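Local coordinates for protein putative isohexenylglutaconyl-CoA hydratase (Pseudomonas aeruginosa, PDB 4ZU2) that belongs to the crotonase family, probably hydrates isohexenylglutaconyl-CoA, a coenzyme A thioester, and is upregulated in citronellate-grown cells, at residues A[19-24]-A[56-61]. Numbering follows the deposited sequence.
Sequences RITLNR and VLRGAD
Leu22 is fastened to the neighbouring strand through both its N and its O: the N donates to Arg58 O over 2.6 Å, nearly straight at 168°, and the O accepts Ala60 N at 2.7 Å. Ile20 repeats the pattern with Val56 O and Arg58 N, giving four bonds in parallel register, with the strand axes 24° apart. On the face of Ile20, Leu22 and Leu57 the packing is close and apolar. CG of Leu57 stands anti to its backbone N, and its CD1 meets Leu22 CD2 at 3.9 Å, the two side chains crossing at a slant. Leu39 covers both Ile20 and Leu22 there; it belongs to helix 33-47, the connection in a beta-alpha-beta crossover between adjacent strands 17-22 and 54-59 of the crotonase core sheet. On the other face Arg19 CG lies alongside Val56 CB, 3.9 Å away, and both residues touch Leu197 of helix 190-205. This face turns polar outward, where the partly exposed arginine ends meet edge to edge, guanidinium planes 46° apart and Arg19 NH1 3.5 Å from Arg58 NH1, a proximity of like charges probably eased by a weak, long ion pair from Arg58 to Glu12. A water at the edge of the Arg58 group accepts from its NH2 and hydrogen-bonds Thr21 OG1, each at 3.2 Å. At the Asn23 end, Asn23 ND2 touches Ala60 CB.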
loop_
_atom_site.group_PDB
_atom_site.type_symbol
_atom_site.label_atom_id
_atom_site.label_comp_id
_atom_site.label_asym_id
_atom_site.label_seq_id
_atom_site.Cartn_x
_atom_site.Cartn_y
_atom_site.Cartn_z
ATOM N N ARG A 19 -7.194 6.935 -28.519
ATOM C CA ARG A 19 -7.826 5.682 -28.136
ATOM C C ARG A 19 -7.158 4.510 -28.843
ATOM O O ARG A 19 -6.924 4.574 -30.041
ATOM C CB ARG A 19 -9.282 5.693 -28.533
ATOM C CG ARG A 19 -10.131 6.432 -27.566
ATOM C CD ARG A 19 -10.635 7.758 -28.165
ATOM N NE ARG A 19 -11.488 8.564 -27.279
ATOM C CZ ARG A 19 -12.528 8.113 -26.576
ATOM N NH1 ARG A 19 -12.905 6.842 -26.578
ATOM N NH2 ARG A 19 -13.215 8.947 -25.838
ATOM N N ILE A 20 -6.909 3.430 -28.109
ATOM C CA ILE A 20 -6.181 2.271 -28.644
ATOM C C ILE A 20 -6.978 1.033 -28.307
ATOM O O ILE A 20 -7.213 0.748 -27.135
ATOM C CB ILE A 20 -4.777 2.116 -28.005
ATOM C CG1 ILE A 20 -3.969 3.428 -28.094
ATOM C CG2 ILE A 20 -4.015 0.924 -28.650
ATOM C CD1 ILE A 20 -2.765 3.446 -27.230
ATOM N N THR A 21 -7.403 0.289 -29.324
ATOM C CA THR A 21 -8.276 -0.856 -29.071
ATOM C C THR A 21 -7.565 -2.145 -29.433
ATOM O O THR A 21 -7.015 -2.302 -30.513
ATOM C CB THR A 21 -9.663 -0.718 -29.757
ATOM O OG1 THR A 21 -10.309 0.451 -29.256
ATOM C CG2 THR A 21 -10.559 -1.908 -29.455
ATOM N N LEU A 22 -7.527 -3.045 -28.474
ATOM C CA LEU A 22 -6.921 -4.332 -28.704
ATOM C C LEU A 22 -7.967 -5.085 -29.509
ATOM O O LEU A 22 -9.146 -5.181 -29.113
ATOM C CB LEU A 22 -6.622 -5.057 -27.383
ATOM C CG LEU A 22 -5.948 -4.232 -26.267
ATOM C CD1 LEU A 22 -5.744 -5.062 -25.011
ATOM C CD2 LEU A 22 -4.679 -3.642 -26.734
ATOM N N ASN A 23 -7.527 -5.593 -30.640
ATOM C CA ASN A 23 -8.428 -5.993 -31.689
ATOM C C ASN A 23 -8.092 -7.363 -32.273
ATOM O O ASN A 23 -7.687 -7.483 -33.418
ATOM C CB ASN A 23 -8.376 -4.890 -32.766
ATOM C CG ASN A 23 -9.511 -4.985 -33.770
ATOM O OD1 ASN A 23 -9.349 -4.589 -34.908
ATOM N ND2 ASN A 23 -10.652 -5.500 -33.353
ATOM N N ARG A 24 -8.224 -8.390 -31.451
ATOM C CA ARG A 24 -8.218 -9.771 -31.918
ATOM C C ARG A 24 -9.342 -10.478 -31.175
ATOM O O ARG A 24 -9.058 -11.316 -30.327
ATOM C CB ARG A 24 -6.869 -10.453 -31.603
ATOM C CG ARG A 24 -5.704 -9.992 -32.473
ATOM C CD ARG A 24 -4.316 -10.421 -31.943
ATOM N NE ARG A 24 -3.872 -11.698 -32.512
ATOM C CZ ARG A 24 -3.837 -12.860 -31.860
ATOM N NH1 ARG A 24 -4.219 -12.941 -30.585
ATOM N NH2 ARG A 24 -3.415 -13.958 -32.496
ATOM N N VAL A 56 -6.478 5.896 -24.088
ATOM C CA VAL A 56 -7.539 5.003 -23.648
ATOM C C VAL A 56 -7.292 3.642 -24.284
ATOM O O VAL A 56 -6.988 3.515 -25.453
ATOM C CB VAL A 56 -8.931 5.559 -23.968
ATOM C CG1 VAL A 56 -9.971 4.792 -23.183
ATOM C CG2 VAL A 56 -9.001 7.042 -23.612
ATOM N N LEU A 57 -7.339 2.642 -23.442
ATOM C CA LEU A 57 -6.875 1.354 -23.760
ATOM C C LEU A 57 -8.087 0.492 -23.579
ATOM O O LEU A 57 -8.701 0.491 -22.514
ATOM C CB LEU A 57 -5.766 0.951 -22.797
ATOM C CG LEU A 57 -5.117 -0.386 -23.126
ATOM C CD1 LEU A 57 -4.679 -0.460 -24.564
ATOM C CD2 LEU A 57 -3.929 -0.631 -22.185
ATOM N N ARG A 58 -8.451 -0.206 -24.647
ATOM C CA ARG A 58 -9.723 -0.903 -24.676
ATOM C C ARG A 58 -9.655 -2.159 -25.546
ATOM O O ARG A 58 -8.752 -2.326 -26.354
ATOM C CB ARG A 58 -10.832 0.042 -25.172
ATOM C CG ARG A 58 -12.182 -0.210 -24.509
ATOM C CD ARG A 58 -13.301 0.689 -25.036
ATOM N NE ARG A 58 -13.127 1.086 -26.435
ATOM C CZ ARG A 58 -13.135 2.344 -26.885
ATOM N NH1 ARG A 58 -13.320 3.390 -26.062
ATOM N NH2 ARG A 58 -12.967 2.556 -28.189
ATOM N N GLY A 59 -10.625 -3.043 -25.350
ATOM C CA GLY A 59 -10.657 -4.321 -26.027
ATOM C C GLY A 59 -11.869 -4.433 -26.943
ATOM O O GLY A 59 -12.962 -3.980 -26.622
ATOM N N ALA A 60 -11.671 -5.021 -28.114
ATOM C CA ALA A 60 -12.763 -5.167 -29.039
ATOM C C ALA A 60 -13.757 -6.179 -28.477
ATOM O O ALA A 60 -13.369 -7.119 -27.766
ATOM C CB ALA A 60 -12.251 -5.607 -30.364
ATOM N N ASP A 61 -15.046 -5.937 -28.738
ATOM C CA ASP A 61 -16.114 -6.922 -28.532
ATOM C C ASP A 61 -16.430 -7.377 -27.126
ATOM O O ASP A 61 -16.888 -8.495 -26.935
ATOM C CB ASP A 61 -15.790 -8.151 -29.345
ATOM C CG ASP A 61 -16.836 -8.434 -30.329
ATOM O OD1 ASP A 61 -17.813 -9.100 -29.933
ATOM O OD2 ASP A 61 -16.693 -7.945 -31.478
HETATM O O HOH W 1 -13.023 0.903 -30.962
#